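Long-range contact in precorrin-6y methylase (Rhodobacter capsulatus, PDB 3NJR), which probably methylates a precorrin intermediate of cobalamin biosynthesis, this chain being its C-terminal, S-adenosylmethionine-dependent methyltransferase domain: residues L51-G65 with W73-P85. Sequence-based numbering, arbitrary orientation.
With SAH (S-adenosyl-L-homocysteine), chain C.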
loop_
_atom_site.group_PDB
_atom_site.type_symbol
_atom_site.label_atom_id
_atom_site.label_comp_id
_atom_site.label_asym_id
_atom_site.label_seq_id
_atom_site.Cartn_x
_atom_site.Cartn_y
_atom_site.Cartn_z
ATOM N N LEU A 51 20.338 7.010 -8.626
ATOM C CA LEU A 51 21.214 7.640 -9.613
ATOM C C LEU A 51 22.663 7.527 -9.156
ATOM O O LEU A 51 23.558 7.282 -9.976
ATOM C CB LEU A 51 20.815 9.104 -9.862
ATOM C CG LEU A 51 19.575 9.324 -10.744
ATOM C CD1 LEU A 51 19.065 10.738 -10.675
ATOM C CD2 LEU A 51 19.872 8.971 -12.190
ATOM N N ALA A 52 22.886 7.692 -7.843
ATOM C CA ALA A 52 24.195 7.438 -7.213
ATOM C C ALA A 52 25.341 8.257 -7.804
ATOM O O ALA A 52 26.311 7.685 -8.262
ATOM C CB ALA A 52 24.539 5.940 -7.249
ATOM N N PRO A 53 25.237 9.603 -7.777
ATOM C CA PRO A 53 26.293 10.490 -8.322
ATOM C C PRO A 53 27.700 10.179 -7.775
ATOM O O PRO A 53 27.855 9.950 -6.563
ATOM C CB PRO A 53 25.877 11.881 -7.841
ATOM C CG PRO A 53 24.478 11.773 -7.388
ATOM C CD PRO A 53 24.109 10.357 -7.185
ATOM N N ARG A 54 28.705 10.124 -8.653
ATOM C CA ARG A 54 30.106 10.177 -8.227
ATOM C C ARG A 54 30.568 11.516 -8.755
ATOM O O ARG A 54 29.995 12.039 -9.692
ATOM C CB ARG A 54 30.957 9.062 -8.842
ATOM C CG ARG A 54 30.888 7.703 -8.170
ATOM C CD ARG A 54 29.623 6.941 -8.537
ATOM N NE ARG A 54 29.727 5.537 -8.130
ATOM C CZ ARG A 54 28.697 4.688 -8.048
ATOM N NH1 ARG A 54 27.466 5.092 -8.346
ATOM N NH2 ARG A 54 28.900 3.423 -7.673
ATOM N N ARG A 55 31.621 12.055 -8.156
ATOM C CA ARG A 55 32.162 13.377 -8.496
ATOM C C ARG A 55 32.340 13.532 -10.015
ATOM O O ARG A 55 32.949 12.680 -10.660
ATOM C CB ARG A 55 33.502 13.570 -7.750
ATOM C CG ARG A 55 33.652 14.905 -6.984
ATOM C CD ARG A 55 34.149 14.667 -5.539
ATOM N NE ARG A 55 33.799 15.719 -4.567
ATOM C CZ ARG A 55 32.771 16.577 -4.648
ATOM N NH1 ARG A 55 31.910 16.553 -5.659
ATOM N NH2 ARG A 55 32.595 17.474 -3.688
ATOM N N GLY A 56 31.773 14.602 -10.574
ATOM C CA GLY A 56 32.003 14.965 -11.974
ATOM C C GLY A 56 31.234 14.198 -13.050
ATOM O O GLY A 56 31.282 14.578 -14.242
ATOM N N GLU A 57 30.525 13.133 -12.660
ATOM C CA GLU A 57 29.721 12.367 -13.599
ATOM C C GLU A 57 28.664 13.246 -14.252
ATOM O O GLU A 57 28.211 14.231 -13.660
ATOM C CB GLU A 57 29.046 11.205 -12.893
ATOM C CG GLU A 57 29.928 10.014 -12.615
ATOM C CD GLU A 57 29.115 8.809 -12.192
ATOM O OE1 GLU A 57 27.981 8.982 -11.701
ATOM O OE2 GLU A 57 29.594 7.672 -12.354
ATOM N N LEU A 58 28.272 12.886 -15.472
ATOM C CA LEU A 58 27.288 13.668 -16.240
ATOM C C LEU A 58 25.918 13.014 -16.194
ATOM O O LEU A 58 25.818 11.788 -16.328
ATOM C CB LEU A 58 27.752 13.874 -17.690
ATOM C CG LEU A 58 26.852 14.574 -18.723
ATOM C CD1 LEU A 58 26.548 16.032 -18.413
ATOM C CD2 LEU A 58 27.461 14.491 -20.094
ATOM N N LEU A 59 24.876 13.836 -16.017
ATOM C CA LEU A 59 23.478 13.387 -16.059
ATOM C C LEU A 59 22.655 13.965 -17.239
ATOM O O LEU A 59 22.634 15.185 -17.478
ATOM C CB LEU A 59 22.758 13.698 -14.729
ATOM C CG LEU A 59 21.259 13.337 -14.611
ATOM C CD1 LEU A 59 21.013 11.849 -14.397
ATOM C CD2 LEU A 59 20.537 14.149 -13.560
ATOM N N TRP A 60 21.962 13.093 -17.960
ATOM C CA TRP A 60 20.877 13.540 -18.822
ATOM C C TRP A 60 19.626 13.474 -17.979
ATOM O O TRP A 60 19.274 12.409 -17.498
ATOM C CB TRP A 60 20.733 12.617 -20.056
ATOM C CG TRP A 60 21.713 12.901 -21.153
ATOM C CD1 TRP A 60 22.742 13.796 -21.123
ATOM C CD2 TRP A 60 21.772 12.269 -22.435
ATOM N NE1 TRP A 60 23.423 13.776 -22.300
ATOM C CE2 TRP A 60 22.857 12.840 -23.128
ATOM C CE3 TRP A 60 21.020 11.263 -23.065
ATOM C CZ2 TRP A 60 23.207 12.445 -24.439
ATOM C CZ3 TRP A 60 21.370 10.874 -24.353
ATOM C CH2 TRP A 60 22.448 11.465 -25.026
ATOM N N ASP A 61 18.964 14.604 -17.784
ATOM C CA ASP A 61 17.698 14.638 -17.047
ATOM C C ASP A 61 16.590 14.926 -18.046
ATOM O O ASP A 61 16.376 16.074 -18.434
ATOM C CB ASP A 61 17.750 15.700 -15.923
ATOM C CG ASP A 61 16.393 15.914 -15.197
ATOM O OD1 ASP A 61 15.353 15.271 -15.559
ATOM O OD2 ASP A 61 16.360 16.755 -14.245
ATOM N N ILE A 62 15.887 13.883 -18.470
ATOM C CA ILE A 62 14.798 14.064 -19.419
ATOM C C ILE A 62 13.492 14.366 -18.692
ATOM O O ILE A 62 13.095 13.641 -17.779
ATOM C CB ILE A 62 14.649 12.860 -20.355
ATOM C CG1 ILE A 62 15.903 12.720 -21.228
ATOM C CG2 ILE A 62 13.397 13.015 -21.224
ATOM C CD1 ILE A 62 16.286 11.304 -21.529
ATOM N N GLY A 63 12.840 15.451 -19.083
ATOM C CA GLY A 63 11.594 15.855 -18.444
ATOM C C GLY A 63 11.868 16.727 -17.241
ATOM O O GLY A 63 11.217 16.593 -16.194
ATOM N N GLY A 64 12.826 17.632 -17.403
ATOM C CA GLY A 64 13.319 18.458 -16.312
ATOM C C GLY A 64 12.255 19.021 -15.395
ATOM O O GLY A 64 12.391 18.945 -14.185
ATOM N N GLY A 65 11.194 19.582 -15.963
ATOM C CA GLY A 65 10.158 20.203 -15.165
ATOM C C GLY A 65 10.735 21.442 -14.528
ATOM O O GLY A 65 10.883 22.476 -15.183
ATOM N N TRP A 73 21.520 16.492 -8.043
ATOM C CA TRP A 73 22.598 15.679 -8.628
ATOM C C TRP A 73 23.876 16.491 -8.674
ATOM O O TRP A 73 24.917 16.001 -8.255
ATOM C CB TRP A 73 22.224 15.172 -10.017
ATOM C CG TRP A 73 23.371 14.644 -10.866
ATOM C CD1 TRP A 73 24.200 15.376 -11.667
ATOM C CD2 TRP A 73 23.769 13.262 -11.043
ATOM N NE1 TRP A 73 25.104 14.552 -12.306
ATOM C CE2 TRP A 73 24.858 13.252 -11.946
ATOM C CE3 TRP A 73 23.311 12.039 -10.523
ATOM C CZ2 TRP A 73 25.490 12.069 -12.345
ATOM C CZ3 TRP A 73 23.951 10.866 -10.910
ATOM C CH2 TRP A 73 25.024 10.889 -11.818
ATOM N N CYS A 74 23.785 17.732 -9.163
ATOM C CA CYS A 74 24.939 18.637 -9.245
ATOM C C CYS A 74 25.473 19.104 -7.891
ATOM O O CYS A 74 26.675 19.305 -7.746
ATOM C CB CYS A 74 24.599 19.847 -10.100
ATOM S SG CYS A 74 24.375 19.421 -11.865
ATOM N N LEU A 75 24.575 19.278 -6.909
ATOM C CA LEU A 75 24.984 19.591 -5.531
ATOM C C LEU A 75 25.785 18.455 -4.919
ATOM O O LEU A 75 26.688 18.708 -4.112
ATOM C CB LEU A 75 23.809 19.983 -4.631
ATOM C CG LEU A 75 23.261 21.395 -4.886
ATOM C CD1 LEU A 75 21.800 21.556 -4.402
ATOM C CD2 LEU A 75 24.165 22.493 -4.306
ATOM N N ALA A 76 25.498 17.213 -5.322
ATOM C CA ALA A 76 26.326 16.081 -4.871
ATOM C C ALA A 76 27.696 15.992 -5.589
ATOM O O ALA A 76 28.491 15.090 -5.315
ATOM C CB ALA A 76 25.552 14.768 -4.983
ATOM N N GLY A 77 27.958 16.915 -6.516
ATOM C CA GLY A 77 29.194 16.910 -7.289
ATOM C C GLY A 77 29.111 16.613 -8.786
ATOM O O GLY A 77 30.087 16.822 -9.504
ATOM N N GLY A 78 27.975 16.123 -9.276
ATOM C CA GLY A 78 27.825 15.882 -10.704
ATOM C C GLY A 78 27.734 17.131 -11.578
ATOM O O GLY A 78 27.771 18.267 -11.082
ATOM N N ARG A 79 27.659 16.894 -12.893
ATOM C CA ARG A 79 27.251 17.885 -13.908
ATOM C C ARG A 79 25.984 17.339 -14.591
ATOM O O ARG A 79 25.769 16.128 -14.604
ATOM C CB ARG A 79 28.346 18.093 -14.959
ATOM C CG ARG A 79 29.734 18.410 -14.417
ATOM C CD ARG A 79 30.760 18.406 -15.548
ATOM N NE ARG A 79 31.115 17.035 -15.933
ATOM C CZ ARG A 79 31.013 16.526 -17.168
ATOM N NH1 ARG A 79 30.585 17.274 -18.184
ATOM N NH2 ARG A 79 31.361 15.259 -17.399
ATOM N N ALA A 80 25.145 18.219 -15.142
ATOM C CA ALA A 80 23.886 17.783 -15.748
ATOM C C ALA A 80 23.461 18.623 -16.931
ATOM O O ALA A 80 23.705 19.840 -16.953
ATOM C CB ALA A 80 22.786 17.773 -14.728
ATOM N N ILE A 81 22.822 17.976 -17.907
ATOM C CA ILE A 81 22.063 18.668 -18.954
ATOM C C ILE A 81 20.584 18.342 -18.735
ATOM O O ILE A 81 20.214 17.172 -18.632
ATOM C CB ILE A 81 22.491 18.223 -20.377
ATOM C CG1 ILE A 81 23.934 18.635 -20.654
ATOM C CG2 ILE A 81 21.566 18.816 -21.430
ATOM C CD1 ILE A 81 24.598 17.828 -21.711
ATOM N N THR A 82 19.747 19.370 -18.681
ATOM C CA THR A 82 18.340 19.239 -18.289
ATOM C C THR A 82 17.439 19.603 -19.454
ATOM O O THR A 82 17.454 20.731 -19.894
ATOM C CB THR A 82 18.037 20.161 -17.080
ATOM O OG1 THR A 82 18.995 19.894 -16.045
ATOM C CG2 THR A 82 16.626 19.942 -16.537
ATOM N N ILE A 83 16.646 18.646 -19.916
ATOM C CA ILE A 83 15.844 18.773 -21.136
ATOM C C ILE A 83 14.370 18.989 -20.816
ATOM O O ILE A 83 13.729 18.096 -20.272
ATOM C CB ILE A 83 15.917 17.456 -21.952
ATOM C CG1 ILE A 83 17.253 16.711 -21.729
ATOM C CG2 ILE A 83 15.526 17.668 -23.435
ATOM C CD1 ILE A 83 18.461 17.349 -22.351
ATOM N N GLU A 84 13.829 20.156 -21.165
ATOM C CA GLU A 84 12.409 20.487 -20.927
ATOM C C GLU A 84 11.811 21.304 -22.111
ATOM O O GLU A 84 12.434 22.288 -22.560
ATOM C CB GLU A 84 12.281 21.241 -19.593
ATOM C CG GLU A 84 10.948 21.944 -19.298
ATOM C CD GLU A 84 9.740 20.998 -19.266
ATOM O OE1 GLU A 84 9.707 20.057 -18.437
ATOM O OE2 GLU A 84 8.812 21.212 -20.077
ATOM N N PRO A 85 10.628 20.899 -22.642
ATOM C CA PRO A 85 10.087 21.681 -23.770
ATOM C C PRO A 85 9.512 23.036 -23.369
ATOM O O PRO A 85 9.716 24.019 -24.089
ATOM C CB PRO A 85 9.000 20.770 -24.372
ATOM C CG PRO A 85 8.632 19.848 -23.270
ATOM C CD PRO A 85 9.887 19.643 -22.457
HETATM N N SAH C . 11.649 15.745 -12.440
HETATM C CA SAH C . 10.776 16.959 -12.443
HETATM C CB SAH C . 9.307 16.537 -12.352
HETATM C CG SAH C . 8.488 16.998 -13.563
HETATM S SD SAH C . 8.043 15.615 -14.573
HETATM C C SAH C . 11.168 17.893 -11.322
HETATM O O SAH C . 10.928 19.100 -11.356
HETATM O OXT SAH C . 11.757 17.491 -10.327
HETATM C "C5'" SAH C . 7.044 16.311 -15.867
HETATM C "C4'" SAH C . 7.814 17.212 -16.846
HETATM O "O4'" SAH C . 8.370 16.499 -17.967
HETATM C "C3'" SAH C . 6.889 18.274 -17.432
HETATM O "O3'" SAH C . 7.381 19.565 -17.085
HETATM C "C2'" SAH C . 6.940 18.096 -18.939
HETATM O "O2'" SAH C . 6.967 19.337 -19.658
HETATM C "C1'" SAH C . 8.215 17.292 -19.157
HETATM N N9 SAH C . 8.155 16.531 -20.442
HETATM C C8 SAH C . 7.055 15.949 -20.970
HETATM N N7 SAH C . 7.328 15.358 -22.158
HETATM C C5 SAH C . 8.633 15.561 -22.417
HETATM C C6 SAH C . 9.579 15.195 -23.502
HETATM N N6 SAH C . 9.132 14.481 -24.557
HETATM N N1 SAH C . 10.878 15.592 -23.408
HETATM C C2 SAH C . 11.313 16.307 -22.352
HETATM N N3 SAH C . 10.504 16.668 -21.332
HETATM C C4 SAH C . 9.179 16.336 -21.293
#
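Trp73 is sandwiched between Pro53 and Leu59. Pro53 CB sits over one face, 3.9 Å from the centroid of the Trp73 six-membered ring, and Leu59 CB lies under the opposite face, 3.5 Å from the five-membered centroid; both are CH-pi contacts. With CG anti to the backbone N (chi1 164°), the indole reaches across to segment 51-65, and Trp73 NE1 bonds Arg79 O at 2.9 Å, from above the carbonyl plane. Arg79 O also accepts from Leu59 N, so two donors grip one oxygen. The Glu57 carboxylate crosses the indole at about a right angle, its plane turned only 16° from the ring, with Glu57 OE1 3.5 Å from Trp73 CH2, and pairs with Arg149. On the other side of the sheet, Arg79 bends at chi3, so that Arg79 NE hydrogen-bonds Gly56 O at 3.0 Å, with Leu58 CB over a face of the guanidinium.

Strands 58-62 and 79-84 run parallel, 18° apart. At their C-terminal ends, Gly65 N meets Glu84 OE1 on its anti lone pair (2.9 Å), while the two Glu84 oxygens accept the ribose hydroxyls of S-adenosylhomocysteine, as in Rossmann-like methyltransferases. Helix 68-75 completes this beta-alpha-beta unit, whose strands lie between 125-128 and 106-110.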